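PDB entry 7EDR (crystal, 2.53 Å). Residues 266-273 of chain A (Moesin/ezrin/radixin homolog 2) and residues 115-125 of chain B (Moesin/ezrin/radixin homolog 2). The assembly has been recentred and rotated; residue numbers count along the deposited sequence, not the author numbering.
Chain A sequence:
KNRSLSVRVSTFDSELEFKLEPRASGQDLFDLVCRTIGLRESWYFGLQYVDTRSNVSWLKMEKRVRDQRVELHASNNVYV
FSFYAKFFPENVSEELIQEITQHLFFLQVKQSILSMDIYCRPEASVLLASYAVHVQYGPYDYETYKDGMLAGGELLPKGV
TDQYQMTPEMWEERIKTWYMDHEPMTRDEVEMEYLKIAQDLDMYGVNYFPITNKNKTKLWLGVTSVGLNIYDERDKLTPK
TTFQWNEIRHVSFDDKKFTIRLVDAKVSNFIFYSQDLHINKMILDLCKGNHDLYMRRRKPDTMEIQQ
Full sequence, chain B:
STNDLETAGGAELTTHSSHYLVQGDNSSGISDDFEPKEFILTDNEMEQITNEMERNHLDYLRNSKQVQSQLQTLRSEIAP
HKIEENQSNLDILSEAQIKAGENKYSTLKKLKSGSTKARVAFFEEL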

ATOM      1  N   LYS A 266      29.184  12.830  11.139  1.00 42.86           N
ATOM      2  CA  LYS A 266      29.899  13.898  11.836  1.00 44.93           C
ATOM      3  C   LYS A 266      29.849  13.764  13.357  1.00 50.66           C
ATOM      4  O   LYS A 266      30.652  14.401  14.050  1.00 50.72           O
ATOM      5  CB  LYS A 266      29.324  15.263  11.439  1.00 46.88           C
ATOM      6  CG  LYS A 266      29.703  15.729  10.039  1.00 51.45           C
ATOM      7  CD  LYS A 266      29.249  17.160   9.782  1.00 55.51           C
ATOM      8  CE  LYS A 266      29.332  17.505   8.298  1.00 67.60           C
ATOM      9  NZ  LYS A 266      30.699  17.316   7.719  1.00 67.41           N
ATOM     10  N   VAL A 267      28.922  12.969  13.888  1.00 50.15           N
ATOM     11  CA  VAL A 267      28.659  12.887  15.321  1.00 45.74           C
ATOM     12  C   VAL A 267      29.468  11.748  15.929  1.00 47.67           C
ATOM     13  O   VAL A 267      29.661  10.689  15.311  1.00 45.06           O
ATOM     14  CB  VAL A 267      27.150  12.702  15.581  1.00 45.34           C
ATOM     15  CG1 VAL A 267      26.870  12.515  17.070  1.00 43.44           C
ATOM     16  CG2 VAL A 267      26.371  13.886  15.021  1.00 44.99           C
ATOM     17  N   SER A 268      29.943  11.976  17.155  1.00 44.05           N
ATOM     18  CA  SER A 268      30.704  10.974  17.884  1.00 46.86           C
ATOM     19  C   SER A 268      29.821   9.794  18.265  1.00 45.69           C
ATOM     20  O   SER A 268      28.646   9.957  18.604  1.00 43.61           O
ATOM     21  CB  SER A 268      31.307  11.588  19.152  1.00 47.42           C
ATOM     22  OG  SER A 268      32.230  12.621  18.850  1.00 60.15           O
ATOM     23  N   ASN A 269      30.395   8.598  18.197  1.00 45.08           N
ATOM     24  CA  ASN A 269      29.815   7.459  18.884  1.00 41.24           C
ATOM     25  C   ASN A 269      29.663   7.798  20.354  1.00 43.63           C
ATOM     26  O   ASN A 269      30.385   8.642  20.889  1.00 51.25           O
ATOM     27  CB  ASN A 269      30.706   6.228  18.718  1.00 36.68           C
ATOM     28  CG  ASN A 269      30.946   5.883  17.260  1.00 46.33           C
ATOM     29  OD1 ASN A 269      30.218   6.353  16.372  1.00 45.62           O
ATOM     30  ND2 ASN A 269      31.961   5.056  16.999  1.00 45.62           N
ATOM     31  N   PHE A 270      28.712   7.150  21.016  1.00 43.83           N
ATOM     32  CA  PHE A 270      28.654   7.255  22.461  1.00 42.62           C
ATOM     33  C   PHE A 270      28.576   5.865  23.074  1.00 42.71           C
ATOM     34  O   PHE A 270      28.281   4.871  22.405  1.00 41.63           O
ATOM     35  CB  PHE A 270      27.512   8.169  22.938  1.00 45.26           C
ATOM     36  CG  PHE A 270      26.126   7.688  22.615  1.00 41.13           C
ATOM     37  CD1 PHE A 270      25.504   8.066  21.436  1.00 37.89           C
ATOM     38  CD2 PHE A 270      25.403   6.949  23.544  1.00 43.29           C
ATOM     39  CE1 PHE A 270      24.200   7.664  21.159  1.00 44.33           C
ATOM     40  CE2 PHE A 270      24.091   6.537  23.273  1.00 47.60           C
ATOM     41  CZ  PHE A 270      23.490   6.893  22.080  1.00 45.39           C
ATOM     42  N   ILE A 271      28.905   5.816  24.358  1.00 45.41           N
ATOM     43  CA  ILE A 271      29.171   4.581  25.076  1.00 42.32           C
ATOM     44  C   ILE A 271      28.288   4.561  26.310  1.00 42.26           C
ATOM     45  O   ILE A 271      27.931   5.610  26.858  1.00 40.85           O
ATOM     46  CB  ILE A 271      30.667   4.483  25.470  1.00 40.96           C
ATOM     47  CG1 ILE A 271      31.542   4.507  24.224  1.00 44.74           C
ATOM     48  CG2 ILE A 271      30.967   3.233  26.281  1.00 46.05           C
ATOM     49  CD1 ILE A 271      31.417   3.274  23.381  1.00 48.24           C
ATOM     50  N   PHE A 272      27.908   3.360  26.732  1.00 38.89           N
ATOM     51  CA  PHE A 272      27.395   3.178  28.078  1.00 41.20           C
ATOM     52  C   PHE A 272      27.746   1.767  28.515  1.00 41.51           C
ATOM     53  O   PHE A 272      28.143   0.926  27.703  1.00 38.54           O
ATOM     54  CB  PHE A 272      25.887   3.456  28.177  1.00 40.02           C
ATOM     55  CG  PHE A 272      25.039   2.592  27.280  1.00 36.87           C
ATOM     56  CD1 PHE A 272      24.599   1.350  27.705  1.00 40.67           C
ATOM     57  CD2 PHE A 272      24.655   3.038  26.025  1.00 35.86           C
ATOM     58  CE1 PHE A 272      23.799   0.558  26.884  1.00 44.59           C
ATOM     59  CE2 PHE A 272      23.858   2.259  25.212  1.00 32.33           C
ATOM     60  CZ  PHE A 272      23.431   1.022  25.633  1.00 35.67           C
ATOM     61  N   TYR A 273      27.637   1.524  29.817  1.00 40.03           N
ATOM     62  CA  TYR A 273      28.049   0.255  30.389  1.00 38.05           C
ATOM     63  C   TYR A 273      26.840  -0.448  30.974  1.00 37.80           C
ATOM     64  O   TYR A 273      25.951   0.183  31.559  1.00 38.41           O
ATOM     65  CB  TYR A 273      29.146   0.445  31.460  1.00 39.71           C
ATOM     66  CG  TYR A 273      30.444   0.997  30.891  1.00 40.98           C
ATOM     67  CD1 TYR A 273      30.690   2.370  30.857  1.00 36.82           C
ATOM     68  CD2 TYR A 273      31.410   0.148  30.365  1.00 41.83           C
ATOM     69  CE1 TYR A 273      31.867   2.874  30.327  1.00 42.97           C
ATOM     70  CE2 TYR A 273      32.594   0.641  29.835  1.00 38.75           C
ATOM     71  CZ  TYR A 273      32.815   2.002  29.815  1.00 45.11           C
ATOM     72  OH  TYR A 273      33.989   2.490  29.284  1.00 48.70           O
TER
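Chain B (115-125) STKARVAFFEE

The segment 115-125 of chain B is largely a short helix beginning at T116(B), which lies along the 266-273 segment of chain A, running broadly in the same direction as strand 270-273; the two axes cross at 33° and approach to 9.5 Å. No hydrogen bond links the stretches, and the contact, which buries 416 Å² in all, is mainly apolar. S115(B) caps the helix, its OG accepting from A118(B) N at 2.7 Å. In the first turn, T116(B) CG2 packs 3.6 Å from V267(A) CG2, and K117(B) lies alongside the same valine, with its CB 4.1 Å from V267(A) CG2, while its amino end leads away. A118(B) and R119(B) make no contact with the chain A segment. One turn on from T116(B), V120(B) points toward chain A and packs between V267(A) and F270(A), with CG2 3.7 Å from V267(A) CG1 and 3.9 Å from F270(A) CD1, and CG1 3.7 Å from F270(A) CB. After A121(B) and F122(B), which are out of reach, F123(B), whose CA-to-CB bond points toward chain A, packs its ring against F270(A). The edge of F270(A) approaches its face in an offset arrangement, with centroids 5.0 Å apart and planes at 60°. At the ring edge, F123(B) CE2 comes within 3.2 Å of I271(A) O, and CZ lies 4.1 Å from F272(A) CB. Finally, the carboxylate of E124(B) reaches back, placing OE2 3.7 Å from F270(A) CB.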

ATOM      1  N   SER B 115      19.779  18.902  17.955  1.00 47.08           N
ATOM      2  CA  SER B 115      20.649  18.164  17.059  1.00 41.65           C
ATOM      3  C   SER B 115      21.112  16.867  17.708  1.00 43.22           C
ATOM      4  O   SER B 115      21.207  16.747  18.932  1.00 42.18           O
ATOM      5  CB  SER B 115      21.863  18.999  16.682  1.00 43.77           C
ATOM      6  OG  SER B 115      22.745  19.090  17.789  1.00 48.62           O
ATOM      7  N   THR B 116      21.416  15.900  16.854  1.00 38.81           N
ATOM      8  CA  THR B 116      22.043  14.666  17.299  1.00 42.30           C
ATOM      9  C   THR B 116      23.399  14.927  17.956  1.00 41.00           C
ATOM     10  O   THR B 116      23.779  14.236  18.914  1.00 39.78           O
ATOM     11  CB  THR B 116      22.160  13.732  16.091  1.00 41.85           C
ATOM     12  OG1 THR B 116      20.925  13.077  15.901  1.00 47.46           O
ATOM     13  CG2 THR B 116      23.219  12.718  16.268  1.00 42.79           C
ATOM     14  N   LYS B 117      24.143  15.921  17.459  1.00 46.16           N
ATOM     15  CA  LYS B 117      25.406  16.304  18.094  1.00 46.99           C
ATOM     16  C   LYS B 117      25.169  16.821  19.512  1.00 47.06           C
ATOM     17  O   LYS B 117      25.861  16.425  20.461  1.00 43.69           O
ATOM     18  CB  LYS B 117      26.118  17.358  17.240  1.00 46.86           C
ATOM     19  CG  LYS B 117      27.513  17.756  17.726  1.00 52.65           C
ATOM     20  CD  LYS B 117      28.203  18.696  16.728  1.00 59.55           C
ATOM     21  CE  LYS B 117      29.721  18.436  16.621  1.00 67.06           C
ATOM     22  NZ  LYS B 117      30.564  19.233  17.583  1.00 61.41           N
ATOM     23  N   ALA B 118      24.179  17.708  19.672  1.00 43.60           N
ATOM     24  CA  ALA B 118      23.841  18.219  20.996  1.00 44.56           C
ATOM     25  C   ALA B 118      23.386  17.098  21.928  1.00 45.70           C
ATOM     26  O   ALA B 118      23.775  17.059  23.101  1.00 45.33           O
ATOM     27  CB  ALA B 118      22.759  19.293  20.875  1.00 36.48           C
ATOM     28  N   ARG B 119      22.564  16.175  21.422  1.00 41.40           N
ATOM     29  CA  ARG B 119      22.011  15.141  22.287  1.00 42.36           C
ATOM     30  C   ARG B 119      23.082  14.170  22.764  1.00 40.93           C
ATOM     31  O   ARG B 119      23.049  13.733  23.918  1.00 40.07           O
ATOM     32  CB  ARG B 119      20.883  14.414  21.566  1.00 39.39           C
ATOM     33  CG  ARG B 119      19.655  15.279  21.507  1.00 37.11           C
ATOM     34  CD  ARG B 119      18.486  14.567  20.925  1.00 41.09           C
ATOM     35  NE  ARG B 119      18.358  14.796  19.494  1.00 40.97           N
ATOM     36  CZ  ARG B 119      18.246  13.830  18.597  1.00 36.29           C
ATOM     37  NH1 ARG B 119      18.258  12.559  18.988  1.00 32.99           N
ATOM     38  NH2 ARG B 119      18.118  14.141  17.315  1.00 30.24           N
ATOM     39  N   VAL B 120      24.049  13.833  21.908  1.00 40.21           N
ATOM     40  CA  VAL B 120      25.134  12.962  22.354  1.00 39.08           C
ATOM     41  C   VAL B 120      25.974  13.653  23.421  1.00 47.71           C
ATOM     42  O   VAL B 120      26.406  13.022  24.397  1.00 49.37           O
ATOM     43  CB  VAL B 120      25.993  12.515  21.164  1.00 37.59           C
ATOM     44  CG1 VAL B 120      27.156  11.667  21.644  1.00 42.33           C
ATOM     45  CG2 VAL B 120      25.155  11.722  20.208  1.00 42.28           C
ATOM     46  N   ALA B 121      26.222  14.954  23.258  1.00 44.59           N
ATOM     47  CA  ALA B 121      27.010  15.679  24.247  1.00 48.76           C
ATOM     48  C   ALA B 121      26.224  15.859  25.539  1.00 50.08           C
ATOM     49  O   ALA B 121      26.763  15.678  26.638  1.00 50.57           O
ATOM     50  CB  ALA B 121      27.454  17.031  23.683  1.00 45.51           C
ATOM     51  N   PHE B 122      24.941  16.207  25.424  1.00 44.04           N
ATOM     52  CA  PHE B 122      24.072  16.243  26.596  1.00 40.99           C
ATOM     53  C   PHE B 122      24.075  14.922  27.353  1.00 45.63           C
ATOM     54  O   PHE B 122      24.141  14.906  28.592  1.00 49.81           O
ATOM     55  CB  PHE B 122      22.653  16.618  26.172  1.00 43.05           C
ATOM     56  CG  PHE B 122      21.668  16.623  27.303  1.00 47.37           C
ATOM     57  CD1 PHE B 122      21.401  17.785  28.004  1.00 51.40           C
ATOM     58  CD2 PHE B 122      21.025  15.453  27.686  1.00 47.16           C
ATOM     59  CE1 PHE B 122      20.505  17.785  29.047  1.00 51.59           C
ATOM     60  CE2 PHE B 122      20.130  15.450  28.738  1.00 46.56           C
ATOM     61  CZ  PHE B 122      19.870  16.617  29.417  1.00 43.01           C
ATOM     62  N   PHE B 123      23.912  13.812  26.621  1.00 47.05           N
ATOM     63  CA  PHE B 123      24.105  12.494  27.215  1.00 48.31           C
ATOM     64  C   PHE B 123      25.403  12.442  27.972  1.00 49.82           C
ATOM     65  O   PHE B 123      25.481  11.771  28.991  1.00 47.13           O
ATOM     66  CB  PHE B 123      24.048  11.372  26.174  1.00 41.82           C
ATOM     67  CG  PHE B 123      24.454  10.028  26.668  1.00 38.64           C
ATOM     68  CD1 PHE B 123      23.629   9.341  27.513  1.00 36.69           C
ATOM     69  CD2 PHE B 123      25.637   9.422  26.241  1.00 38.76           C
ATOM     70  CE1 PHE B 123      23.957   8.065  27.979  1.00 38.53           C
ATOM     71  CE2 PHE B 123      25.976   8.139  26.692  1.00 39.42           C
ATOM     72  CZ  PHE B 123      25.139   7.463  27.570  1.00 42.20           C
ATOM     73  N   GLU B 124      26.434  13.109  27.500  1.00 51.26           N
ATOM     74  CA  GLU B 124      27.719  12.830  28.088  1.00 49.62           C
ATOM     75  C   GLU B 124      27.994  13.649  29.344  1.00 53.26           C
ATOM     76  O   GLU B 124      28.912  13.273  30.060  1.00 53.53           O
ATOM     77  CB  GLU B 124      28.829  12.982  27.052  1.00 52.22           C
ATOM     78  CG  GLU B 124      29.209  11.604  26.539  1.00 46.88           C
ATOM     79  CD  GLU B 124      29.661  11.321  25.221  1.00 62.26           C
ATOM     80  OE1 GLU B 124      29.843  12.206  24.326  1.00 68.07           O
ATOM     81  OE2 GLU B 124      29.840  10.118  25.032  1.00 59.52           O
ATOM     82  N   GLU B 125      27.246  14.720  29.650  1.00 53.21           N
ATOM     83  CA  GLU B 125      27.421  15.436  30.929  1.00 56.56           C
ATOM     84  C   GLU B 125      26.229  15.170  31.849  1.00 61.46           C
ATOM     85  O   GLU B 125      25.581  16.108  32.387  1.00 63.62           O
ATOM     86  CB  GLU B 125      27.597  16.930  30.703  1.00 64.17           C
ATOM     87  CG  GLU B 125      28.559  17.157  29.538  1.00 61.31           C
ATOM     88  CD  GLU B 125      28.085  18.285  28.648  1.00 72.84           C
ATOM     89  OE1 GLU B 125      26.833  18.523  28.531  1.00 69.38           O
ATOM     90  OE2 GLU B 125      28.938  18.904  28.002  1.00 82.71           O
TER